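Local coordinates for protein dipeptide Epimerase (Enterococcus faecalis V583, PDB 3JVA) that belongs to the mandelate racemase/muconate lactonizing enzyme family of the enolase superfamily and carries a magnesium ion in its barrel domain, at residues D30-V34 with G46-P50; Q115-Y119 with L344-L350; I137-M143 with I170-K174; Q192-P196 with P217-D222; N278-E282 with Q311-T315. All coordinates share one frame. Residues are numbered along the deposited sequence.

Contact 1: residues D30-V34 with G46-P50; sequences DSAIV and GEGGP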
# COMPACT_ATOMS: atom_id res chain seq x y z
N ASP B 30 12.40 44.38 -13.34
CA ASP B 30 11.40 44.82 -14.31
C ASP B 30 10.11 44.03 -14.13
O ASP B 30 10.05 42.83 -14.40
CB ASP B 30 11.96 44.65 -15.73
CG ASP B 30 13.28 45.39 -15.93
OD1 ASP B 30 13.57 46.32 -15.14
OD2 ASP B 30 14.03 45.05 -16.86
N SER B 31 9.08 44.72 -13.65
CA SER B 31 7.79 44.08 -13.39
C SER B 31 6.61 44.84 -13.98
O SER B 31 6.76 45.91 -14.56
CB SER B 31 7.58 43.95 -11.89
OG SER B 31 7.63 45.23 -11.27
N ALA B 32 5.43 44.25 -13.81
CA ALA B 32 4.20 44.86 -14.28
C ALA B 32 3.49 45.42 -13.06
O ALA B 32 3.39 44.75 -12.04
CB ALA B 32 3.34 43.81 -14.97
N ILE B 33 3.03 46.66 -13.15
CA ILE B 33 2.29 47.27 -12.06
C ILE B 33 0.90 47.59 -12.57
O ILE B 33 0.74 48.22 -13.61
CB ILE B 33 2.98 48.55 -11.52
CG1 ILE B 33 4.26 48.17 -10.78
CG2 ILE B 33 2.04 49.30 -10.59
CD1 ILE B 33 5.01 49.33 -10.15
N VAL B 34 -0.11 47.14 -11.83
CA VAL B 34 -1.50 47.36 -12.21
C VAL B 34 -2.21 48.28 -11.25
O VAL B 34 -1.92 48.32 -10.05
CB VAL B 34 -2.28 46.02 -12.26
CG1 VAL B 34 -3.73 46.27 -12.69
CG2 VAL B 34 -1.61 45.06 -13.23
N GLY B 46 -1.46 46.55 -7.72
CA GLY B 46 -1.01 45.17 -7.74
C GLY B 46 0.27 45.07 -8.54
O GLY B 46 0.63 45.99 -9.27
N GLU B 47 0.98 43.96 -8.39
CA GLU B 47 2.22 43.78 -9.13
C GLU B 47 2.34 42.35 -9.62
O GLU B 47 1.94 41.41 -8.94
CB GLU B 47 3.44 44.12 -8.25
CG GLU B 47 4.78 43.90 -8.97
CD GLU B 47 5.98 44.42 -8.18
OE1 GLU B 47 6.00 44.24 -6.94
OE2 GLU B 47 6.90 45.00 -8.80
N GLY B 48 2.89 42.21 -10.82
CA GLY B 48 3.12 40.91 -11.40
C GLY B 48 4.62 40.84 -11.55
O GLY B 48 5.20 41.54 -12.39
N GLY B 49 5.26 40.03 -10.72
CA GLY B 49 6.70 39.88 -10.77
C GLY B 49 7.09 38.66 -11.56
O GLY B 49 6.85 37.53 -11.13
N PRO B 50 7.69 38.85 -12.74
CA PRO B 50 8.10 37.72 -13.57
C PRO B 50 9.32 37.02 -12.97
O PRO B 50 9.92 37.49 -12.01
CB PRO B 50 8.39 38.37 -14.92
CG PRO B 50 8.93 39.72 -14.51
CD PRO B 50 7.99 40.13 -13.40

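Contact 2: residues Q115-Y119 with L344-L350; sequences QLPLY and LGEAAGL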
# COMPACT_ATOMS: atom_id res chain seq x y z
N GLN B 115 -12.03 50.33 4.59
CA GLN B 115 -11.25 51.29 5.38
C GLN B 115 -10.51 50.55 6.49
O GLN B 115 -10.59 50.90 7.68
CB GLN B 115 -12.16 52.39 5.94
CG GLN B 115 -12.92 53.15 4.85
CD GLN B 115 -13.57 54.44 5.33
OE1 GLN B 115 -14.32 55.09 4.59
NE2 GLN B 115 -13.27 54.83 6.57
N LEU B 116 -9.78 49.52 6.08
CA LEU B 116 -9.01 48.68 6.99
C LEU B 116 -7.69 48.28 6.34
O LEU B 116 -7.62 48.12 5.12
CB LEU B 116 -9.78 47.40 7.31
CG LEU B 116 -11.10 47.46 8.07
CD1 LEU B 116 -11.79 46.12 8.00
CD2 LEU B 116 -10.83 47.86 9.51
N PRO B 117 -6.63 48.15 7.15
CA PRO B 117 -5.34 47.74 6.60
C PRO B 117 -5.59 46.32 6.11
O PRO B 117 -6.39 45.60 6.70
CB PRO B 117 -4.41 47.77 7.81
CG PRO B 117 -5.03 48.79 8.70
CD PRO B 117 -6.51 48.50 8.57
N LEU B 118 -4.91 45.91 5.05
CA LEU B 118 -5.13 44.58 4.50
C LEU B 118 -4.98 43.42 5.48
O LEU B 118 -5.77 42.48 5.45
CB LEU B 118 -4.22 44.35 3.29
CG LEU B 118 -4.38 43.01 2.55
CD1 LEU B 118 -5.85 42.80 2.14
CD2 LEU B 118 -3.48 43.02 1.33
N TYR B 119 -3.97 43.47 6.36
CA TYR B 119 -3.78 42.36 7.29
C TYR B 119 -5.00 42.07 8.16
O TYR B 119 -5.16 40.96 8.65
CB TYR B 119 -2.54 42.61 8.17
CG TYR B 119 -2.67 43.75 9.16
CD1 TYR B 119 -3.39 43.59 10.34
CD2 TYR B 119 -2.07 44.97 8.92
CE1 TYR B 119 -3.50 44.63 11.26
CE2 TYR B 119 -2.17 46.03 9.82
CZ TYR B 119 -2.89 45.85 10.99
OH TYR B 119 -3.00 46.88 11.90
N LEU B 344 3.32 47.35 9.53
CA LEU B 344 2.35 47.71 8.50
C LEU B 344 1.51 48.99 8.64
O LEU B 344 1.03 49.53 7.64
CB LEU B 344 1.44 46.50 8.25
CG LEU B 344 2.30 45.28 7.87
CD1 LEU B 344 1.43 44.05 7.69
CD2 LEU B 344 3.08 45.59 6.60
N GLY B 345 1.31 49.47 9.86
CA GLY B 345 0.54 50.69 10.03
C GLY B 345 -0.96 50.53 9.87
O GLY B 345 -1.46 49.43 9.62
N GLU B 346 -1.68 51.65 9.98
CA GLU B 346 -3.13 51.63 9.88
C GLU B 346 -3.74 52.15 8.58
O GLU B 346 -4.95 52.26 8.48
CB GLU B 346 -3.73 52.40 11.06
CG GLU B 346 -3.58 51.69 12.39
CD GLU B 346 -4.31 50.36 12.41
OE1 GLU B 346 -5.56 50.37 12.34
OE2 GLU B 346 -3.64 49.31 12.50
N ALA B 347 -2.90 52.46 7.59
CA ALA B 347 -3.41 52.94 6.31
C ALA B 347 -4.26 51.82 5.70
O ALA B 347 -3.92 50.65 5.84
CB ALA B 347 -2.24 53.28 5.38
N ALA B 348 -5.35 52.18 5.03
CA ALA B 348 -6.22 51.17 4.44
C ALA B 348 -5.55 50.41 3.30
O ALA B 348 -4.72 50.96 2.56
CB ALA B 348 -7.51 51.83 3.93
N GLY B 349 -5.92 49.14 3.16
CA GLY B 349 -5.35 48.32 2.11
C GLY B 349 -3.85 48.15 2.26
O GLY B 349 -3.36 47.84 3.35
N LEU B 350 -3.12 48.35 1.16
CA LEU B 350 -1.67 48.22 1.17
C LEU B 350 -0.97 49.48 1.65
O LEU B 350 0.24 49.47 1.90
CB LEU B 350 -1.16 47.88 -0.23
CG LEU B 350 -1.68 46.59 -0.87
CD1 LEU B 350 -1.24 46.54 -2.32
CD2 LEU B 350 -1.15 45.39 -0.10

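Contact 3: residues I137-M143 with I170-K174; sequences IDEPNVM and IARVK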
# COMPACT_ATOMS: atom_id res chain seq x y z
N ILE B 137 25.80 36.38 -3.22
CA ILE B 137 26.95 35.49 -3.32
C ILE B 137 28.21 36.28 -3.65
O ILE B 137 28.21 37.16 -4.51
CB ILE B 137 26.71 34.40 -4.39
CG1 ILE B 137 25.61 33.45 -3.90
CG2 ILE B 137 27.99 33.61 -4.65
CD1 ILE B 137 25.92 32.79 -2.56
N ASP B 138 29.29 35.98 -2.94
CA ASP B 138 30.56 36.67 -3.14
C ASP B 138 31.62 35.89 -2.37
O ASP B 138 31.32 34.83 -1.80
CB ASP B 138 30.44 38.10 -2.62
CG ASP B 138 31.41 39.06 -3.30
OD1 ASP B 138 31.08 40.26 -3.38
OD2 ASP B 138 32.49 38.62 -3.73
N GLU B 139 32.85 36.39 -2.35
CA GLU B 139 33.91 35.70 -1.61
C GLU B 139 33.51 35.61 -0.14
O GLU B 139 32.82 36.49 0.37
CB GLU B 139 35.23 36.46 -1.75
CG GLU B 139 35.80 36.44 -3.16
CD GLU B 139 35.92 35.03 -3.72
OE1 GLU B 139 36.57 34.18 -3.08
OE2 GLU B 139 35.35 34.77 -4.81
N PRO B 140 33.93 34.54 0.55
CA PRO B 140 33.60 34.35 1.97
C PRO B 140 33.79 35.59 2.83
O PRO B 140 32.89 36.01 3.56
CB PRO B 140 34.52 33.21 2.38
CG PRO B 140 34.58 32.38 1.13
CD PRO B 140 34.75 33.43 0.05
N ASN B 141 34.98 36.18 2.74
CA ASN B 141 35.33 37.36 3.51
C ASN B 141 34.39 38.54 3.26
O ASN B 141 34.05 39.28 4.19
CB ASN B 141 36.77 37.77 3.21
CG ASN B 141 37.14 37.54 1.75
OD1 ASN B 141 37.17 36.40 1.27
ND2 ASN B 141 37.41 38.62 1.03
N VAL B 142 33.97 38.72 2.01
CA VAL B 142 33.07 39.81 1.67
C VAL B 142 31.68 39.55 2.24
O VAL B 142 31.06 40.44 2.82
CB VAL B 142 32.96 39.99 0.14
CG1 VAL B 142 31.93 41.07 -0.18
CG2 VAL B 142 34.32 40.37 -0.43
N MET B 143 31.18 38.32 2.09
CA MET B 143 29.87 37.99 2.61
C MET B 143 29.87 38.13 4.13
O MET B 143 28.88 38.55 4.73
CB MET B 143 29.48 36.56 2.22
CG MET B 143 29.36 36.35 0.72
SD MET B 143 28.61 34.76 0.30
CE MET B 143 26.89 35.10 0.74
N ILE B 170 30.62 25.68 1.89
CA ILE B 170 31.16 25.58 3.24
C ILE B 170 32.01 26.78 3.63
O ILE B 170 31.90 27.29 4.74
CB ILE B 170 31.98 24.28 3.39
CG1 ILE B 170 31.03 23.07 3.35
CG2 ILE B 170 32.77 24.30 4.70
CD1 ILE B 170 31.73 21.73 3.42
N ALA B 171 32.86 27.23 2.71
CA ALA B 171 33.73 28.37 2.96
C ALA B 171 32.93 29.63 3.32
O ALA B 171 33.28 30.35 4.26
CB ALA B 171 34.60 28.64 1.74
N ARG B 172 31.86 29.88 2.58
CA ARG B 172 31.02 31.04 2.83
C ARG B 172 30.27 30.91 4.15
O ARG B 172 30.25 31.85 4.94
CB ARG B 172 30.02 31.21 1.68
CG ARG B 172 30.66 31.67 0.38
CD ARG B 172 29.71 31.60 -0.80
NE ARG B 172 30.38 32.04 -2.02
CZ ARG B 172 30.23 31.46 -3.21
NH1 ARG B 172 29.43 30.41 -3.34
NH2 ARG B 172 30.89 31.93 -4.26
N VAL B 173 29.66 29.76 4.38
CA VAL B 173 28.92 29.55 5.62
C VAL B 173 29.85 29.66 6.83
O VAL B 173 29.51 30.26 7.84
CB VAL B 173 28.21 28.18 5.63
CG1 VAL B 173 27.60 27.90 6.99
CG2 VAL B 173 27.13 28.16 4.55
N LYS B 174 31.04 29.08 6.70
CA LYS B 174 32.03 29.13 7.77
C LYS B 174 32.40 30.57 8.14
O LYS B 174 32.39 30.94 9.31
CB LYS B 174 33.29 28.38 7.35
CG LYS B 174 34.44 28.48 8.34
CD LYS B 174 35.70 27.82 7.80
CE LYS B 174 35.51 26.33 7.60
NZ LYS B 174 36.76 25.67 7.11

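Contact 4: residues Q192-P196 with P217-D222; sequences QAWTP and PVKRRD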
# COMPACT_ATOMS: atom_id res chain seq x y z
N GLN B 192 17.56 23.67 -6.01
CA GLN B 192 17.48 22.42 -6.77
C GLN B 192 18.83 21.91 -7.27
O GLN B 192 18.90 21.22 -8.29
CB GLN B 192 16.55 22.61 -7.98
CG GLN B 192 15.25 23.31 -7.67
CD GLN B 192 14.45 23.62 -8.92
OE1 GLN B 192 13.93 22.72 -9.58
NE2 GLN B 192 14.35 24.90 -9.26
N ALA B 193 19.89 22.20 -6.53
CA ALA B 193 21.23 21.82 -6.95
C ALA B 193 21.66 20.36 -6.88
O ALA B 193 22.47 19.92 -7.70
CB ALA B 193 22.25 22.68 -6.20
N TRP B 194 21.14 19.60 -5.93
CA TRP B 194 21.60 18.23 -5.75
C TRP B 194 20.67 17.06 -6.02
O TRP B 194 19.44 17.21 -6.08
CB TRP B 194 22.12 18.07 -4.32
CG TRP B 194 23.03 19.16 -3.87
CD1 TRP B 194 24.19 19.56 -4.46
CD2 TRP B 194 22.87 19.98 -2.70
NE1 TRP B 194 24.78 20.57 -3.73
CE2 TRP B 194 23.98 20.85 -2.65
CE3 TRP B 194 21.90 20.06 -1.70
CZ2 TRP B 194 24.15 21.79 -1.62
CZ3 TRP B 194 22.06 21.00 -0.68
CH2 TRP B 194 23.18 21.85 -0.65
N THR B 195 21.29 15.89 -6.19
CA THR B 195 20.56 14.65 -6.38
C THR B 195 20.23 14.32 -4.93
O THR B 195 20.87 14.86 -4.02
CB THR B 195 21.45 13.53 -6.97
OG1 THR B 195 22.50 13.21 -6.05
CG2 THR B 195 22.05 13.96 -8.30
N PRO B 196 19.25 13.45 -4.69
CA PRO B 196 18.88 13.09 -3.31
C PRO B 196 20.02 12.69 -2.38
O PRO B 196 20.17 13.26 -1.30
CB PRO B 196 17.86 11.97 -3.51
CG PRO B 196 17.21 12.33 -4.83
CD PRO B 196 18.42 12.71 -5.66
N PRO B 217 16.42 21.31 -1.82
CA PRO B 217 17.70 20.70 -2.16
C PRO B 217 17.75 19.91 -3.47
O PRO B 217 18.83 19.70 -4.02
CB PRO B 217 18.01 19.84 -0.94
CG PRO B 217 16.65 19.41 -0.48
CD PRO B 217 15.83 20.69 -0.62
N VAL B 218 16.60 19.48 -3.97
CA VAL B 218 16.54 18.72 -5.22
C VAL B 218 15.59 19.35 -6.23
O VAL B 218 14.84 20.27 -5.90
CB VAL B 218 16.09 17.25 -4.96
CG1 VAL B 218 17.05 16.59 -3.99
CG2 VAL B 218 14.66 17.22 -4.40
N LYS B 219 15.63 18.85 -7.47
CA LYS B 219 14.77 19.36 -8.53
C LYS B 219 13.31 19.33 -8.11
O LYS B 219 12.85 18.38 -7.47
CB LYS B 219 14.97 18.56 -9.82
CG LYS B 219 16.26 18.91 -10.53
CD LYS B 219 16.39 18.17 -11.86
CE LYS B 219 17.64 18.62 -12.60
NZ LYS B 219 17.80 17.91 -13.89
N ARG B 220 12.57 20.36 -8.50
CA ARG B 220 11.17 20.51 -8.12
C ARG B 220 10.23 19.34 -8.36
O ARG B 220 9.32 19.12 -7.56
CB ARG B 220 10.60 21.79 -8.75
CG ARG B 220 10.59 21.84 -10.27
CD ARG B 220 10.32 23.27 -10.72
NE ARG B 220 10.16 23.41 -12.17
CZ ARG B 220 9.04 23.14 -12.83
NH1 ARG B 220 7.96 22.71 -12.18
NH2 ARG B 220 8.98 23.31 -14.15
N ARG B 221 10.43 18.60 -9.44
CA ARG B 221 9.56 17.47 -9.76
C ARG B 221 9.92 16.15 -9.07
O ARG B 221 9.18 15.18 -9.16
CB ARG B 221 9.52 17.24 -11.28
CG ARG B 221 8.86 18.35 -12.08
CD ARG B 221 7.38 18.49 -11.74
NE ARG B 221 6.56 17.37 -12.22
CZ ARG B 221 6.25 17.15 -13.49
NH1 ARG B 221 6.68 17.98 -14.44
NH2 ARG B 221 5.49 16.12 -13.82
N ASP B 222 11.06 16.12 -8.38
CA ASP B 222 11.49 14.90 -7.70
C ASP B 222 10.99 14.85 -6.26
O ASP B 222 11.77 15.00 -5.32
CB ASP B 222 13.01 14.79 -7.75
CG ASP B 222 13.52 13.50 -7.16
OD1 ASP B 222 12.73 12.54 -7.05
OD2 ASP B 222 14.72 13.43 -6.82
O HOH W 1 17.73 17.00 -8.10

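Contact 5: residues N278-E282 with Q311-T315; sequences NQICE and QKNIT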
# COMPACT_ATOMS: atom_id res chain seq x y z
N ASN B 278 -1.56 27.99 2.72
CA ASN B 278 -1.32 28.05 4.15
C ASN B 278 -2.31 27.24 4.99
O ASN B 278 -1.91 26.59 5.95
CB ASN B 278 -1.31 29.50 4.64
CG ASN B 278 -0.89 29.60 6.08
OD1 ASN B 278 0.17 29.12 6.46
ND2 ASN B 278 -1.74 30.23 6.90
N GLN B 279 -3.59 27.27 4.63
CA GLN B 279 -4.59 26.51 5.38
C GLN B 279 -4.38 25.01 5.21
O GLN B 279 -4.58 24.24 6.15
CB GLN B 279 -6.01 26.87 4.91
CG GLN B 279 -6.38 28.32 5.11
CD GLN B 279 -7.73 28.65 4.48
OE1 GLN B 279 -8.10 28.09 3.44
NE2 GLN B 279 -8.45 29.57 5.09
N ILE B 280 -3.98 24.60 4.01
CA ILE B 280 -3.72 23.18 3.76
C ILE B 280 -2.52 22.75 4.61
O ILE B 280 -2.56 21.70 5.26
CB ILE B 280 -3.39 22.93 2.27
CG1 ILE B 280 -4.67 23.09 1.43
CG2 ILE B 280 -2.79 21.53 2.10
CD1 ILE B 280 -4.42 23.20 -0.07
N CYS B 281 -1.47 23.56 4.60
CA CYS B 281 -0.26 23.24 5.37
C CYS B 281 -0.54 23.25 6.87
O CYS B 281 -0.15 22.33 7.59
CB CYS B 281 0.85 24.25 5.04
SG CYS B 281 1.53 24.10 3.37
N GLU B 282 -1.20 24.30 7.33
CA GLU B 282 -1.53 24.43 8.75
C GLU B 282 -2.31 23.21 9.23
O GLU B 282 -2.03 22.67 10.29
CB GLU B 282 -2.34 25.71 8.97
CG GLU B 282 -2.73 25.99 10.41
CD GLU B 282 -3.35 27.37 10.57
OE1 GLU B 282 -4.23 27.72 9.76
OE2 GLU B 282 -2.95 28.10 11.50
N GLN B 311 -1.52 35.84 9.02
CA GLN B 311 -1.66 34.39 9.24
C GLN B 311 -0.66 33.79 10.22
O GLN B 311 0.54 33.86 10.01
CB GLN B 311 -1.55 33.68 7.89
CG GLN B 311 -2.70 33.98 6.92
CD GLN B 311 -3.97 33.24 7.30
OE1 GLN B 311 -4.94 33.84 7.78
NE2 GLN B 311 -3.97 31.93 7.09
N LYS B 312 -1.17 33.17 11.28
CA LYS B 312 -0.33 32.55 12.29
C LYS B 312 0.63 31.50 11.74
O LYS B 312 1.80 31.44 12.14
CB LYS B 312 -1.20 31.91 13.37
CG LYS B 312 -0.45 31.04 14.36
CD LYS B 312 -1.41 30.40 15.36
CE LYS B 312 -0.69 29.41 16.26
NZ LYS B 312 0.42 30.06 17.01
N ASN B 313 0.15 30.67 10.82
CA ASN B 313 0.99 29.61 10.27
C ASN B 313 2.11 30.05 9.32
O ASN B 313 2.97 29.23 8.97
CB ASN B 313 0.13 28.53 9.61
CG ASN B 313 0.88 27.23 9.42
OD1 ASN B 313 1.34 26.63 10.39
ND2 ASN B 313 1.01 26.80 8.18
N ILE B 314 2.11 31.30 8.89
CA ILE B 314 3.19 31.79 8.04
C ILE B 314 4.13 32.34 9.10
O ILE B 314 4.04 33.50 9.51
CB ILE B 314 2.74 32.90 7.06
CG1 ILE B 314 1.67 32.33 6.10
CG2 ILE B 314 3.93 33.39 6.24
CD1 ILE B 314 1.18 33.34 5.06
N THR B 315 5.04 31.48 9.55
CA THR B 315 5.96 31.79 10.63
C THR B 315 7.31 32.36 10.26
O THR B 315 8.05 32.80 11.14
CB THR B 315 6.20 30.54 11.46
OG1 THR B 315 6.81 29.54 10.64
CG2 THR B 315 4.88 30.01 11.99
O HOH W 2 -2.45 30.49 9.90

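Contact 1: residues D30-V34 with G46-P50
Gly46, Ser31 and Glu47 lose the most surface where the antiparallel strands of a beta hairpin, 29-38 and 43-48, lie side by side in the N-terminal domain, their axes 4.7 Å apart at closest. Gly46 pairs with Val34 in a hydrogen-bonded pair: Gly46 N reaches Val34 O at 3.0 Å and Val34 N reaches Gly46 O at 2.9 Å. Having no side chain, Gly46 leaves the face shared by Ala32 and Val34 to those two residues, which both pack on Ile66 of helix 59-73, Ala32 on Leu63 as well. The next hydrogen-bonded pair repeats the pattern, with Ala32 N to Gly48 O at 3.1 Å and Gly48 N to Ala32 O at 2.9 Å. Between them sits the non-hydrogen-bonded pair Ile33-Glu47, CA atoms 4.6 Å apart, on the other face, toward Ile299 of helix 298-310. From there the extended Glu47 side chain runs along the hairpin until OE2 accepts a hydrogen bond from Ser31 OG at 2.6 Å. Thr297 OG1 also bonds to OE2, and Gly300 N to OE1. Past the strand end the Pro50 ring closes on the other strand, its CG 3.3 Å from Asp30 O. A carboxylate buried here is thus paid for by hydroxyl and amide partners, and it ties the hairpin to the start of a barrel-domain helix.

Contact 2: residues Q115-Y119 with L344-L350
Two backbone hydrogen bonds join these loops: Gly349 N donates to Leu116 O at 2.8 Å, and Leu118 N donates to Gly349 O at 3.0 Å. Both polar groups of Gly349 are thereby satisfied across Pro117, which lacks an amide proton and forms with Gly349 a single bridge, CA to CA 4.5 Å. Leu116 O also receives a CA-H...O contact from Ala348 CA at 3.4 Å, and Ala347 O takes one from Pro117 CA at 3.3 Å. Gln115, with positive phi, is the C' residue of the Schellman motif that ends helix 96-114; the contact fastens the exit of this N-terminal-domain helix to the loop following strand 341-343, near the C-terminus. Asp108 takes the amide of Leu350, and His306 that of Tyr119. The Tyr119 ring turns its edge to Gly345 O and Glu346 OE2: OH lies 2.6 Å from Glu346 OE2, and CE2 3.5 Å from Gly345 O, a buried carbonyl without a hydrogen-bond partner in the model. Glu346 OE1 is hydrogen-bonded to a glycerol, probably from the crystallisation liquor. Two apolar contacts flank these, Leu118 CD2 to Leu350 CD2 at 3.6 Å and Tyr119 CD2 to Leu344 CD1 at 3.8 Å.

Contact 3: residues I137-M143 with I170-K174
One hydrogen bond spans this surface contact: Arg172 NE, on helix 166-180, donates to Asp138 O at 3.0 Å, the carbonyl lying at the edge of the guanidinium plane. Arg172 is by far the most covered residue here, its side chain reaching out from its helix to the loop that precedes helix 140-152. A second polar tie leaves the pair, as Arg172 NH1 makes a weak hydrogen bond to Thr164. Within the first segment, Asp138 OD2 accepts from Glu139 N at 2.6 Å, and a weak bond runs from Asp138 N to Met143 SD at 3.5 Å; Glu139 occupies the N-cap position, with Pro140 opening the helix. Van der Waals contacts line the arginine. Ile137 CG2 sits over one guanidinium face, 3.4 Å from Arg172 NH2, while Met143 SD lies 3.5 Å from Arg172 CD. The Pro140 ring rests on the neighbouring helix, with CG 3.8 Å from Ala171 CB and CB 3.6 Å from Ala171 O. Two successive helices of the barrel's outer layer meet in this way, and strand 157-161, which runs between them in the chain, lies beneath, where Ile160 touches Met143 and Val173. The arginine is held by a main-chain carbonyl rather than a carboxylate of the facing segment, so across this join its charge meets a neutral acceptor and, over one face, the apolar Ile137.

Contact 4: residues Q192-P196 with P217-D222
Pro217 leads the second segment: its O accepts from Trp194 N at 3.0 Å, and its CB lies 4.0 Å from Trp194 CE3, the indole also packing on helix 196-206. Val218 follows, CG1 3.2 Å from Trp194 O and 4.3 Å from Pro196 CG; its backbone adds two CA-H...O contacts, Val218 CA to Trp194 O at 3.4 Å and Gln192 CA to Val218 O at 3.5 Å. These are adjacent loops of a beta/alpha barrel, following strands 185-189 and 213-215, whose ends supply the magnesium ligands Asp189 and Glu215. Lys219 N reaches Trp194 O through water 1, which donates to that carbonyl at 2.7 Å and accepts from the amide at 2.9 Å. Lys219 also starts a type I turn ending at Asp222. Inside it, Arg220 N donates to Gln192 OE1 at 2.9 Å. Arg221 turns to a neighbouring subunit, forming a salt bridge with its Asp248. Asp222, the N-cap of helix 223-232, places OD2 3.4 Å from Pro196 CG.

Contact 5: residues N278-E282 with Q311-T315
A helical turn of 271-284 faces a type I turn, Gln311 to Ile314, that leads from helix 298-310 into strand 314-317 of the beta/alpha barrel. Inside the turn Ile314 N bonds to Gln311 O at 3.2 Å, and in the helix Glu282 N bonds to Asn278 O at 2.8 Å; the backbones come nearest at Glu282 and Asn313, CA to CA 6.0 Å. Asn278 and Asn313 bury the most surface, each pointing its CA-to-CB bond at the other segment. Asn313 ND2 donates to Asn278 OD1 at 3.0 Å and also to Ile286 O, just ahead of strand 287-290. Glu282 CB packs on Asn313 CG at 3.6 Å, and Ile314 CG1 lies 3.6 Å from Asn278 OD1. A second subunit borders the contact, its Glu86 forming a salt bridge with Lys312. Water 2 bridges the segments, accepting from Asn278 ND2 at 3.1 Å and Asn313 N at 2.8 Å and lying 2.9 Å from Glu282 OE2, within hydrogen-bonding reach.

Overall arrangement
Contact 1 belongs to the N-terminal domain, contacts 3, 4 and 5 to the barrel, and contact 2 ties the two domains together through segments 225 residues apart; contacts 3, 4 and 5 all fall between its two segments in the chain. Contacts 1 and 2 have centres 21 Å apart, yet their nearest atoms come within about 5 Å; contacts 2 and 5 approach to about 6 Å. Contacts 3 and 4 lie on the far side of the chain's centre from contact 2, each with its centre 39 Å from it. Magnesium, held by Asp189, Glu215 and Asp240, is about 8 Å from the Gln192 side chain of contact 4 and about 12 Å from that of Ile137 in contact 3.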